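Local coordinates for purine phosphoribosyltransferase (Pyrococcus horikoshii, PDB 1VDM), which transfers the phosphoribosyl group of phosphoribosyl pyrophosphate to a purine base, as a type I phosphoribosyltransferase, at the interface of chains A and B. Numbering follows the deposited sequence. Chains: chain A/B, purine phosphoribosyltransferase.

The interface of chains A and B. Residues chain A 2, 122, 124, 137-139; chain B 2, 122, 124, 137-139.
A:Trp124 has CG wedged on the side of its own backbone, flanked by N and the carbonyl carbon (chi1 55°), and A:Glu137 has CG beside its backbone N, anti to the carbonyl carbon (chi1 -81°); both thus reach across a two-fold interface between copies of a type I phosphoribosyltransferase, where each contact has a twin with the chains exchanged. Whether this pairing is the biological dimer the structure alone does not show. The six-membered end of A:Trp124 meets B:Trp124 tip to tip, CH2 to CH2 at 4.0 Å, and A:Trp124 CH2 lies 3.4 Å from B:Glu137 O. A:Lys122 CB lies over one face of this indole, near the rim, while A:Lys122 NZ hydrogen-bonds A:Lys138 O (2.8 Å) from above the carbonyl plane, tying the lysine to segment 137-139. B:Trp139, CG anti to its backbone N (chi1 -167°), runs antiparallel alongside A:Trp124, its CZ3 3.6 Å from A:Trp124 CB. The extended A:Glu137 passes B:Trp139 at a slant; its OE2 takes a weak hydrogen bond from B:Trp139 N (3.3 Å). B:Asp2 O lies 2.7 Å from A:Glu137 OE2 and 3.0 Å from OE1, a clash of acceptors unless the glutamate is protonated, which this crowding may favour; protonation is not seen. An alanine at A:Glu137 would probably lose that weak bond and the carboxylate's packing against B:Lys138 CA and B:Trp139 CB, loosening the start of strand 139-141. A:Glu137 OE1 lies 3.7 Å from B:Trp139 CB.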
ATOM      1  N   ASP A   2      -0.378  -5.036  -7.729  1.00 38.46           N
ATOM      2  CA  ASP A   2       0.270  -4.124  -8.661  1.00 38.53           C
ATOM      3  C   ASP A   2      -0.750  -3.253  -9.380  1.00 37.22           C
ATOM      4  O   ASP A   2      -0.454  -2.132  -9.809  1.00 38.26           O
ATOM      5  CB  ASP A   2       1.071  -4.909  -9.694  1.00 39.37           C
ATOM      6  CG  ASP A   2       2.329  -5.513  -9.114  1.00 42.30           C
ATOM      7  OD1 ASP A   2       2.474  -5.532  -7.866  1.00 42.65           O
ATOM      8  OD2 ASP A   2       3.168  -5.973  -9.918  1.00 42.57           O
ATOM      9  N   LYS A 122      -4.579  10.915 -10.554  1.00 33.08           N
ATOM     10  CA  LYS A 122      -3.308  10.558  -9.943  1.00 33.14           C
ATOM     11  C   LYS A 122      -2.662  11.841  -9.392  1.00 34.05           C
ATOM     12  O   LYS A 122      -2.640  12.870 -10.058  1.00 33.11           O
ATOM     13  CB  LYS A 122      -2.437   9.860 -10.980  1.00 33.01           C
ATOM     14  CG  LYS A 122      -3.078   8.568 -11.450  1.00 34.60           C
ATOM     15  CD  LYS A 122      -2.100   7.648 -12.129  1.00 33.81           C
ATOM     16  CE  LYS A 122      -2.689   6.270 -12.301  1.00 33.53           C
ATOM     17  NZ  LYS A 122      -1.637   5.310 -12.736  1.00 35.26           N
ATOM     18  N   TRP A 124       0.044  13.244  -9.285  1.00 35.86           N
ATOM     19  CA  TRP A 124       0.999  13.990 -10.092  1.00 36.04           C
ATOM     20  C   TRP A 124       0.447  14.573 -11.388  1.00 37.18           C
ATOM     21  O   TRP A 124       1.219  15.058 -12.221  1.00 39.03           O
ATOM     22  CB  TRP A 124       2.201  13.095 -10.420  1.00 36.08           C
ATOM     23  CG  TRP A 124       1.829  11.796 -11.082  1.00 37.48           C
ATOM     24  CD1 TRP A 124       1.143  11.635 -12.259  1.00 36.93           C
ATOM     25  CD2 TRP A 124       2.122  10.474 -10.604  1.00 37.21           C
ATOM     26  NE1 TRP A 124       0.992  10.293 -12.539  1.00 36.63           N
ATOM     27  CE2 TRP A 124       1.582   9.560 -11.542  1.00 35.74           C
ATOM     28  CE3 TRP A 124       2.789   9.973  -9.476  1.00 35.60           C
ATOM     29  CZ2 TRP A 124       1.688   8.174 -11.387  1.00 35.09           C
ATOM     30  CZ3 TRP A 124       2.894   8.589  -9.319  1.00 35.86           C
ATOM     31  CH2 TRP A 124       2.345   7.708 -10.272  1.00 34.79           C
ATOM     32  N   GLU A 137      -2.046   6.059  -7.235  1.00 30.87           N
ATOM     33  CA  GLU A 137      -0.878   6.158  -8.097  1.00 32.75           C
ATOM     34  C   GLU A 137      -0.709   4.853  -8.867  1.00 31.65           C
ATOM     35  O   GLU A 137      -0.037   4.816  -9.893  1.00 32.02           O
ATOM     36  CB  GLU A 137       0.374   6.474  -7.264  1.00 33.79           C
ATOM     37  CG  GLU A 137       0.500   7.966  -6.912  1.00 39.05           C
ATOM     38  CD  GLU A 137       1.509   8.267  -5.801  1.00 41.62           C
ATOM     39  OE1 GLU A 137       1.709   9.459  -5.500  1.00 46.96           O
ATOM     40  OE2 GLU A 137       2.095   7.332  -5.221  1.00 44.50           O
ATOM     41  N   LYS A 138      -1.342   3.790  -8.382  1.00 33.11           N
ATOM     42  CA  LYS A 138      -1.241   2.487  -9.031  1.00 35.18           C
ATOM     43  C   LYS A 138      -1.819   2.417 -10.440  1.00 35.06           C
ATOM     44  O   LYS A 138      -2.499   3.330 -10.913  1.00 34.59           O
ATOM     45  CB  LYS A 138      -1.903   1.407  -8.178  1.00 36.60           C
ATOM     46  CG  LYS A 138      -1.162   1.063  -6.908  1.00 40.93           C
ATOM     47  CD  LYS A 138      -1.842  -0.094  -6.195  1.00 47.13           C
ATOM     48  CE  LYS A 138      -1.067  -0.530  -4.956  1.00 49.85           C
ATOM     49  NZ  LYS A 138       0.334  -0.920  -5.300  1.00 51.92           N
ATOM     50  N   TRP A 139      -1.513   1.309 -11.103  1.00 36.12           N
ATOM     51  CA  TRP A 139      -1.970   1.015 -12.455  1.00 34.59           C
ATOM     52  C   TRP A 139      -3.472   0.738 -12.324  1.00 32.31           C
ATOM     53  O   TRP A 139      -3.878  -0.118 -11.531  1.00 30.29           O
ATOM     54  CB  TRP A 139      -1.234  -0.239 -12.955  1.00 38.90           C
ATOM     55  CG  TRP A 139      -1.322  -0.545 -14.434  1.00 42.66           C
ATOM     56  CD1 TRP A 139      -2.402  -0.366 -15.256  1.00 43.69           C
ATOM     57  CD2 TRP A 139      -0.304  -1.162 -15.241  1.00 45.10           C
ATOM     58  NE1 TRP A 139      -2.120  -0.836 -16.522  1.00 46.53           N
ATOM     59  CE2 TRP A 139      -0.840  -1.329 -16.540  1.00 46.20           C
ATOM     60  CE3 TRP A 139       1.013  -1.595 -14.989  1.00 45.15           C
ATOM     61  CZ2 TRP A 139      -0.106  -1.908 -17.589  1.00 45.28           C
ATOM     62  CZ3 TRP A 139       1.744  -2.171 -16.033  1.00 43.26           C
ATOM     63  CH2 TRP A 139       1.179  -2.321 -17.316  1.00 43.33           C
TER
ATOM     64  N   ASP B   2       2.043   8.512   0.271  1.00 34.47           N
ATOM     65  CA  ASP B   2       1.877   8.903  -1.125  1.00 34.02           C
ATOM     66  C   ASP B   2       3.190   8.866  -1.885  1.00 32.97           C
ATOM     67  O   ASP B   2       3.219   8.660  -3.095  1.00 34.39           O
ATOM     68  CB  ASP B   2       1.284  10.311  -1.219  1.00 36.85           C
ATOM     69  CG  ASP B   2      -0.206  10.340  -0.918  1.00 40.80           C
ATOM     70  OD1 ASP B   2      -0.726   9.378  -0.298  1.00 42.34           O
ATOM     71  OD2 ASP B   2      -0.854  11.343  -1.297  1.00 41.77           O
ATOM     72  N   LYS B 122       9.634   1.285 -12.668  1.00 37.77           N
ATOM     73  CA  LYS B 122       8.190   1.237 -12.510  1.00 37.81           C
ATOM     74  C   LYS B 122       7.631   0.183 -13.470  1.00 37.93           C
ATOM     75  O   LYS B 122       7.999   0.141 -14.646  1.00 38.61           O
ATOM     76  CB  LYS B 122       7.595   2.624 -12.752  1.00 36.99           C
ATOM     77  CG  LYS B 122       7.944   3.594 -11.624  1.00 38.45           C
ATOM     78  CD  LYS B 122       7.277   4.935 -11.818  1.00 42.01           C
ATOM     79  CE  LYS B 122       7.340   5.771 -10.557  1.00 44.72           C
ATOM     80  NZ  LYS B 122       6.525   7.004 -10.726  1.00 46.83           N
ATOM     81  N   TRP B 124       5.194  -0.218 -15.329  1.00 35.12           N
ATOM     82  CA  TRP B 124       4.702   0.198 -16.636  1.00 35.87           C
ATOM     83  C   TRP B 124       5.736   0.799 -17.584  1.00 36.81           C
ATOM     84  O   TRP B 124       5.378   1.401 -18.597  1.00 38.03           O
ATOM     85  CB  TRP B 124       3.550   1.192 -16.449  1.00 34.78           C
ATOM     86  CG  TRP B 124       3.904   2.397 -15.619  1.00 35.03           C
ATOM     87  CD1 TRP B 124       4.842   3.345 -15.908  1.00 34.50           C
ATOM     88  CD2 TRP B 124       3.301   2.794 -14.382  1.00 33.96           C
ATOM     89  NE1 TRP B 124       4.859   4.312 -14.931  1.00 34.73           N
ATOM     90  CE2 TRP B 124       3.922   3.999 -13.981  1.00 34.93           C
ATOM     91  CE3 TRP B 124       2.295   2.253 -13.576  1.00 33.68           C
ATOM     92  CZ2 TRP B 124       3.568   4.671 -12.806  1.00 35.72           C
ATOM     93  CZ3 TRP B 124       1.941   2.914 -12.413  1.00 36.12           C
ATOM     94  CH2 TRP B 124       2.578   4.114 -12.037  1.00 35.55           C
ATOM     95  N   GLU B 137       5.345   1.896  -7.992  1.00 35.82           N
ATOM     96  CA  GLU B 137       4.571   2.733  -8.893  1.00 36.91           C
ATOM     97  C   GLU B 137       4.408   4.101  -8.233  1.00 36.54           C
ATOM     98  O   GLU B 137       4.108   5.093  -8.897  1.00 36.77           O
ATOM     99  CB  GLU B 137       3.211   2.090  -9.159  1.00 39.32           C
ATOM    100  CG  GLU B 137       3.272   0.943 -10.163  1.00 43.95           C
ATOM    101  CD  GLU B 137       2.008   0.081 -10.184  1.00 45.67           C
ATOM    102  OE1 GLU B 137       1.858  -0.716 -11.132  1.00 50.77           O
ATOM    103  OE2 GLU B 137       1.183   0.185  -9.259  1.00 44.90           O
ATOM    104  N   LYS B 138       4.631   4.151  -6.923  1.00 36.78           N
ATOM    105  CA  LYS B 138       4.516   5.401  -6.184  1.00 37.75           C
ATOM    106  C   LYS B 138       5.465   6.493  -6.676  1.00 36.64           C
ATOM    107  O   LYS B 138       6.344   6.276  -7.516  1.00 35.60           O
ATOM    108  CB  LYS B 138       4.774   5.176  -4.691  1.00 39.96           C
ATOM    109  CG  LYS B 138       3.715   4.357  -3.961  1.00 44.82           C
ATOM    110  CD  LYS B 138       3.967   4.359  -2.451  1.00 46.74           C
ATOM    111  CE  LYS B 138       2.933   3.545  -1.689  1.00 47.97           C
ATOM    112  NZ  LYS B 138       3.266   3.436  -0.237  1.00 50.22           N
ATOM    113  N   TRP B 139       5.255   7.683  -6.134  1.00 37.01           N
ATOM    114  CA  TRP B 139       6.059   8.860  -6.446  1.00 34.51           C
ATOM    115  C   TRP B 139       7.372   8.658  -5.682  1.00 32.30           C
ATOM    116  O   TRP B 139       7.351   8.492  -4.456  1.00 29.36           O
ATOM    117  CB  TRP B 139       5.331  10.097  -5.909  1.00 37.31           C
ATOM    118  CG  TRP B 139       5.836  11.424  -6.385  1.00 39.54           C
ATOM    119  CD1 TRP B 139       7.143  11.812  -6.540  1.00 39.31           C
ATOM    120  CD2 TRP B 139       5.034  12.567  -6.705  1.00 40.57           C
ATOM    121  NE1 TRP B 139       7.199  13.134  -6.935  1.00 41.35           N
ATOM    122  CE2 TRP B 139       5.919  13.619  -7.043  1.00 41.01           C
ATOM    123  CE3 TRP B 139       3.646  12.805  -6.739  1.00 40.59           C
ATOM    124  CZ2 TRP B 139       5.464  14.893  -7.412  1.00 40.45           C
ATOM    125  CZ3 TRP B 139       3.193  14.067  -7.105  1.00 39.11           C
ATOM    126  CH2 TRP B 139       4.103  15.098  -7.438  1.00 39.71           C
TER